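Local coordinates for UPF0098 protein YbcL (Escherichia coli, PDB 1FUX) that is of unknown function but belongs to the phosphatidylethanolamine-binding protein family, which includes a Raf kinase inhibitor protein, and forms a homodimer in the periplasm, at residues 32-37 with 120-125; 51-56 with 62-67. All coordinates share one frame; numbering follows the deposited sequence.

Contact 1 of 2, residues 32-37 with 120-125; sequences TSPSLT and YQFKVW
The P34 ring overlaps the CE2 corner of the F122 ring, bringing P34 CG to 3.3 Å and P34 CD to 3.5 Å from F122 CE2. Proline and phenylalanine point at each other across the gap between the layers, and P34 CG meets the phenyl ring obliquely, nearest the CD2-CE2-CZ side. In F122 the torsion chi1 of -76° sets CG beside the backbone N and anti to the carbonyl carbon, and the ring extends from strand 118-127 to the proline. Further along, L36 and V124 meet more loosely, with L36 CD1 and V124 CG2 4.5 Å apart. Their CA atoms are 8.6 Å apart, a distance of layers packed through side chains and too long for neighbouring strands of one sheet. Here the entry to strand 36-39, part of a small three-stranded antiparallel sheet, packs on the five-stranded sheet of this phosphatidylethanolamine-binding protein fold. V50 and V52 of strand 47-54 widen the apolar layer, touching L36 and F122 respectively, and P159 also packs on F122. No hydrogen bond joins 32-37 to 120-125; all four touching residues are buried and apolar, which implies apolar packing without directional bonds, close at P34-F122 and loose at L36-V124.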
loop_
_atom_site.group_PDB
_atom_site.type_symbol
_atom_site.label_atom_id
_atom_site.label_comp_id
_atom_site.label_asym_id
_atom_site.label_seq_id
_atom_site.Cartn_x
_atom_site.Cartn_y
_atom_site.Cartn_z
ATOM N N THR A 32 13.866 -13.109 7.968
ATOM C CA THR A 32 14.770 -12.282 8.757
ATOM C C THR A 32 15.307 -11.101 7.919
ATOM O O THR A 32 15.680 -11.402 6.802
ATOM C CB THR A 32 16.014 -13.122 9.146
ATOM O OG1 THR A 32 15.543 -14.178 10.030
ATOM C CG2 THR A 32 17.041 -12.351 9.949
ATOM N N SER A 33 15.382 -9.921 8.510
ATOM C CA SER A 33 15.882 -8.776 7.742
ATOM C C SER A 33 17.401 -8.888 7.658
ATOM O O SER A 33 18.028 -9.313 8.612
ATOM C CB SER A 33 15.537 -7.493 8.458
ATOM O OG SER A 33 15.991 -7.411 9.805
ATOM N N PRO A 34 17.959 -8.564 6.503
ATOM C CA PRO A 34 19.427 -8.522 6.393
ATOM C C PRO A 34 20.044 -7.327 7.079
ATOM O O PRO A 34 19.433 -6.262 7.282
ATOM C CB PRO A 34 19.568 -8.453 4.862
ATOM C CG PRO A 34 18.445 -7.517 4.492
ATOM C CD PRO A 34 17.259 -8.099 5.266
ATOM N N SER A 35 21.347 -7.442 7.455
ATOM C CA SER A 35 22.029 -6.304 8.039
ATOM C C SER A 35 22.242 -5.261 6.927
ATOM O O SER A 35 22.235 -5.579 5.753
ATOM C CB SER A 35 23.420 -6.624 8.631
ATOM O OG SER A 35 24.274 -7.051 7.569
ATOM N N LEU A 36 22.444 -4.032 7.326
ATOM C CA LEU A 36 22.701 -2.873 6.469
ATOM C C LEU A 36 23.631 -1.910 7.217
ATOM O O LEU A 36 23.449 -1.598 8.393
ATOM C CB LEU A 36 21.407 -2.068 6.153
ATOM C CG LEU A 36 20.345 -2.881 5.382
ATOM C CD1 LEU A 36 18.958 -2.219 5.409
ATOM C CD2 LEU A 36 20.750 -3.131 3.934
ATOM N N THR A 37 24.657 -1.431 6.503
ATOM C CA THR A 37 25.553 -0.453 7.127
ATOM C C THR A 37 25.677 0.745 6.122
ATOM O O THR A 37 26.091 0.463 5.010
ATOM C CB THR A 37 26.979 -1.018 7.302
ATOM O OG1 THR A 37 26.888 -2.276 7.997
ATOM C CG2 THR A 37 27.865 -0.044 8.092
ATOM N N TYR A 120 13.691 -6.417 -5.112
ATOM C CA TYR A 120 13.318 -5.919 -3.799
ATOM C C TYR A 120 14.209 -4.727 -3.469
ATOM O O TYR A 120 15.433 -4.966 -3.372
ATOM C CB TYR A 120 13.493 -7.037 -2.728
ATOM C CG TYR A 120 12.514 -8.123 -3.104
ATOM C CD1 TYR A 120 12.857 -9.115 -4.006
ATOM C CD2 TYR A 120 11.228 -8.120 -2.535
ATOM C CE1 TYR A 120 11.947 -10.103 -4.370
ATOM C CE2 TYR A 120 10.291 -9.093 -2.929
ATOM C CZ TYR A 120 10.677 -10.073 -3.813
ATOM O OH TYR A 120 9.793 -11.048 -4.240
ATOM N N GLN A 121 13.646 -3.539 -3.426
ATOM C CA GLN A 121 14.464 -2.345 -3.167
ATOM C C GLN A 121 14.609 -2.133 -1.678
ATOM O O GLN A 121 13.668 -1.781 -0.950
ATOM C CB GLN A 121 13.862 -1.093 -3.821
ATOM C CG GLN A 121 13.393 -1.230 -5.244
ATOM C CD GLN A 121 12.454 -0.280 -5.921
ATOM O OE1 GLN A 121 12.527 -0.056 -7.158
ATOM N NE2 GLN A 121 11.478 0.378 -5.323
ATOM N N PHE A 122 15.846 -2.330 -1.187
ATOM C CA PHE A 122 16.197 -2.108 0.214
ATOM C C PHE A 122 16.831 -0.716 0.197
ATOM O O PHE A 122 17.931 -0.541 -0.350
ATOM C CB PHE A 122 17.216 -3.116 0.766
ATOM C CG PHE A 122 16.636 -4.473 1.071
ATOM C CD1 PHE A 122 16.226 -5.335 0.049
ATOM C CD2 PHE A 122 16.523 -4.846 2.392
ATOM C CE1 PHE A 122 15.683 -6.576 0.395
ATOM C CE2 PHE A 122 15.980 -6.080 2.742
ATOM C CZ PHE A 122 15.591 -6.931 1.716
ATOM N N LYS A 123 16.161 0.235 0.823
ATOM C CA LYS A 123 16.595 1.618 0.735
ATOM C C LYS A 123 16.761 2.296 2.073
ATOM O O LYS A 123 15.940 2.217 2.985
ATOM C CB LYS A 123 15.466 2.319 -0.075
ATOM C CG LYS A 123 15.617 3.838 -0.293
ATOM C CD LYS A 123 14.708 4.095 -1.516
ATOM C CE LYS A 123 14.435 5.555 -1.788
ATOM N NZ LYS A 123 13.342 5.671 -2.826
ATOM N N VAL A 124 17.934 2.963 2.269
ATOM C CA VAL A 124 18.133 3.717 3.476
ATOM C C VAL A 124 17.970 5.207 3.178
ATOM O O VAL A 124 18.457 5.678 2.145
ATOM C CB VAL A 124 19.590 3.497 4.034
ATOM C CG1 VAL A 124 19.614 4.184 5.385
ATOM C CG2 VAL A 124 19.820 1.995 4.126
ATOM N N TRP A 125 17.324 5.948 4.030
ATOM C CA TRP A 125 17.013 7.346 3.928
ATOM C C TRP A 125 17.680 8.176 5.026
ATOM O O TRP A 125 17.549 7.828 6.197
ATOM C CB TRP A 125 15.507 7.645 4.106
ATOM C CG TRP A 125 14.611 6.804 3.247
ATOM C CD1 TRP A 125 14.471 5.440 3.281
ATOM C CD2 TRP A 125 13.672 7.270 2.260
ATOM N NE1 TRP A 125 13.547 5.008 2.342
ATOM C CE2 TRP A 125 13.015 6.126 1.746
ATOM C CE3 TRP A 125 13.338 8.549 1.806
ATOM C CZ2 TRP A 125 12.029 6.246 0.769
ATOM C CZ3 TRP A 125 12.371 8.649 0.821
ATOM C CH2 TRP A 125 11.732 7.514 0.339
#

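Contact 2 of 2, residues 51-56 with 62-67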
loop_
_atom_site.group_PDB
_atom_site.type_symbol
_atom_site.label_atom_id
_atom_site.label_comp_id
_atom_site.label_asym_id
_atom_site.label_seq_id
_atom_site.Cartn_x
_atom_site.Cartn_y
_atom_site.Cartn_z
ATOM N N THR A 51 13.441 1.355 4.165
ATOM C CA THR A 51 12.193 0.826 3.605
ATOM C C THR A 51 12.577 -0.319 2.698
ATOM O O THR A 51 13.659 -0.377 2.106
ATOM C CB THR A 51 11.334 1.834 2.790
ATOM O OG1 THR A 51 12.107 2.448 1.751
ATOM C CG2 THR A 51 10.720 2.902 3.702
ATOM N N VAL A 52 11.624 -1.276 2.463
ATOM C CA VAL A 52 11.854 -2.399 1.588
ATOM C C VAL A 52 10.557 -2.481 0.752
ATOM O O VAL A 52 9.457 -2.592 1.327
ATOM C CB VAL A 52 12.102 -3.747 2.277
ATOM C CG1 VAL A 52 12.290 -4.852 1.249
ATOM C CG2 VAL A 52 13.305 -3.602 3.236
ATOM N N TYR A 53 10.736 -2.370 -0.548
ATOM C CA TYR A 53 9.586 -2.276 -1.456
ATOM C C TYR A 53 9.777 -3.085 -2.719
ATOM O O TYR A 53 10.902 -3.124 -3.227
ATOM C CB TYR A 53 9.407 -0.806 -1.855
ATOM C CG TYR A 53 8.157 -0.539 -2.718
ATOM C CD1 TYR A 53 6.896 -0.458 -2.140
ATOM C CD2 TYR A 53 8.310 -0.299 -4.042
ATOM C CE1 TYR A 53 5.789 -0.207 -2.969
ATOM C CE2 TYR A 53 7.231 0.012 -4.888
ATOM C CZ TYR A 53 5.982 0.019 -4.312
ATOM O OH TYR A 53 4.883 0.344 -5.134
ATOM N N ASP A 54 8.716 -3.771 -3.146
ATOM C CA ASP A 54 8.767 -4.523 -4.406
ATOM C C ASP A 54 7.755 -3.901 -5.358
ATOM O O ASP A 54 6.561 -4.114 -5.250
ATOM C CB ASP A 54 8.357 -5.976 -4.080
ATOM C CG ASP A 54 8.217 -6.825 -5.324
ATOM O OD1 ASP A 54 8.622 -6.415 -6.431
ATOM O OD2 ASP A 54 7.642 -7.945 -5.189
ATOM N N PRO A 55 8.254 -3.230 -6.410
ATOM C CA PRO A 55 7.393 -2.630 -7.405
ATOM C C PRO A 55 6.768 -3.659 -8.337
ATOM O O PRO A 55 5.783 -3.293 -8.982
ATOM C CB PRO A 55 8.354 -1.711 -8.127
ATOM C CG PRO A 55 9.710 -2.333 -8.011
ATOM C CD PRO A 55 9.716 -2.998 -6.621
ATOM N N ASP A 56 7.286 -4.897 -8.405
ATOM C CA ASP A 56 6.752 -5.886 -9.332
ATOM C C ASP A 56 5.608 -6.717 -8.779
ATOM O O ASP A 56 5.061 -7.570 -9.508
ATOM C CB ASP A 56 7.934 -6.834 -9.704
ATOM C CG ASP A 56 9.075 -6.097 -10.397
ATOM O OD1 ASP A 56 8.761 -5.277 -11.293
ATOM O OD2 ASP A 56 10.268 -6.296 -10.038
ATOM N N GLY A 62 2.417 -2.246 -5.781
ATOM C CA GLY A 62 3.651 -2.928 -5.356
ATOM C C GLY A 62 3.398 -3.569 -3.981
ATOM O O GLY A 62 2.251 -3.914 -3.681
ATOM N N TRP A 63 4.430 -3.664 -3.157
ATOM C CA TRP A 63 4.310 -4.319 -1.850
ATOM C C TRP A 63 5.338 -3.717 -0.906
ATOM O O TRP A 63 6.526 -3.679 -1.192
ATOM C CB TRP A 63 4.538 -5.824 -2.006
ATOM C CG TRP A 63 4.051 -6.585 -0.782
ATOM C CD1 TRP A 63 4.756 -6.855 0.351
ATOM C CD2 TRP A 63 2.743 -7.139 -0.612
ATOM N NE1 TRP A 63 3.957 -7.542 1.253
ATOM C CE2 TRP A 63 2.733 -7.766 0.652
ATOM C CE3 TRP A 63 1.605 -7.207 -1.423
ATOM C CZ2 TRP A 63 1.616 -8.451 1.149
ATOM C CZ3 TRP A 63 0.494 -7.881 -0.922
ATOM C CH2 TRP A 63 0.500 -8.488 0.337
ATOM N N TRP A 64 4.822 -3.222 0.214
ATOM C CA TRP A 64 5.743 -2.708 1.255
ATOM C C TRP A 64 6.167 -3.870 2.134
ATOM O O TRP A 64 5.353 -4.488 2.800
ATOM C CB TRP A 64 5.030 -1.665 2.117
ATOM C CG TRP A 64 4.769 -0.376 1.393
ATOM C CD1 TRP A 64 3.591 0.107 0.882
ATOM C CD2 TRP A 64 5.762 0.633 1.121
ATOM N NE1 TRP A 64 3.815 1.332 0.300
ATOM C CE2 TRP A 64 5.125 1.690 0.448
ATOM C CE3 TRP A 64 7.140 0.731 1.374
ATOM C CZ2 TRP A 64 5.799 2.829 0.005
ATOM C CZ3 TRP A 64 7.797 1.885 0.966
ATOM C CH2 TRP A 64 7.153 2.930 0.295
ATOM N N HIS A 65 7.439 -4.255 2.159
ATOM C CA HIS A 65 7.915 -5.376 2.965
ATOM C C HIS A 65 8.413 -4.934 4.330
ATOM O O HIS A 65 8.442 -5.743 5.278
ATOM C CB HIS A 65 9.099 -6.017 2.181
ATOM C CG HIS A 65 8.576 -6.903 1.075
ATOM N ND1 HIS A 65 8.338 -8.253 1.211
ATOM C CD2 HIS A 65 8.275 -6.591 -0.212
ATOM C CE1 HIS A 65 7.881 -8.741 0.053
ATOM N NE2 HIS A 65 7.817 -7.720 -0.840
ATOM N N TRP A 66 8.849 -3.683 4.459
ATOM C CA TRP A 66 9.320 -3.238 5.788
ATOM C C TRP A 66 9.394 -1.732 5.849
ATOM O O TRP A 66 9.802 -1.133 4.834
ATOM C CB TRP A 66 10.789 -3.735 5.908
ATOM C CG TRP A 66 11.363 -3.640 7.300
ATOM C CD1 TRP A 66 10.697 -3.598 8.500
ATOM C CD2 TRP A 66 12.772 -3.730 7.613
ATOM N NE1 TRP A 66 11.624 -3.633 9.530
ATOM C CE2 TRP A 66 12.891 -3.698 9.001
ATOM C CE3 TRP A 66 13.925 -3.799 6.826
ATOM C CZ2 TRP A 66 14.132 -3.704 9.686
ATOM C CZ3 TRP A 66 15.177 -3.843 7.487
ATOM C CH2 TRP A 66 15.269 -3.806 8.910
ATOM N N THR A 67 9.124 -1.089 6.964
ATOM C CA THR A 67 9.398 0.338 7.101
ATOM C C THR A 67 9.948 0.474 8.539
ATOM O O THR A 67 9.280 0.014 9.468
ATOM C CB THR A 67 8.201 1.316 6.946
ATOM O OG1 THR A 67 7.219 1.034 7.938
ATOM C CG2 THR A 67 7.539 1.190 5.576
HETATM O O HOH W 1 6.182 -8.623 -2.906
#
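Y53 swings its CG anti to the backbone N (chi1 -175°), whereas W64 turns its CG beside its own N (chi1 -71°), and the two rings meet on one side of an antiparallel beta hairpin, strands 47-54 and 63-72. The tyrosine edge addresses the indole face in a tilted edge-to-face pair with planes at 56°; CD1 of Y53 stands over the middle of the indole, 3.6 Å from W64 CD2. T51 CB approaches the rim of the same indole near its plane, and W64 NE1 hydrogen-bonds to S61 OG of the second subunit. Replacing W64 by an alanine is likely to leave the Y53 ring without its aromatic partner and that S61 OG without its indole N-H. A classic beta bulge interrupts the pairing: H65 and W66 both face V52, whose O takes a short bond from H65 N (2.7 Å) and a weak one from W66 N, while V52 N donates to W66 O. On the other side of the sheet V52 CG1 packs 3.5 Å from H65 CB, and CG2 lies in plane at the W66 indole edge. G62, at positive phi, brings its CA within 3.5 Å of Y53 OH, where a side chain would collide with that hydroxyl, itself hydrogen-bonded to S61 O of its own chain. D54 OD1 accepts from D56 N in an Asx turn; D54-P55-D56 and H65 are consistent with the ligand pocket of PEBP relatives. D54 OD2 is hydrogen-bonded to H118 ND1, H65 ND1 to G107 O, and one water lies 2.8 Å from both D54 OD2 and H65 NE2.

In the fold
From the N terminus the chain first passes 32-37, entering strand 36-39 of the small sheet, then runs into strand 47-54 of the larger one. Contact 2 closes a short loop of five residues between 56 and 62, making a local hairpin. Only after a further long excursion does the chain return as strand 118-127, where 120-125 completes contact 1 and closes a loop of 82 residues; contact 2 is nested inside it. The two meet because strand 118-127 lies beside strand 47-54: Q121 and K123 probably make backbone hydrogen bonds to Y53 and T51. Contact 1 thus joins two sheets, while contact 2 pairs neighbouring strands within one.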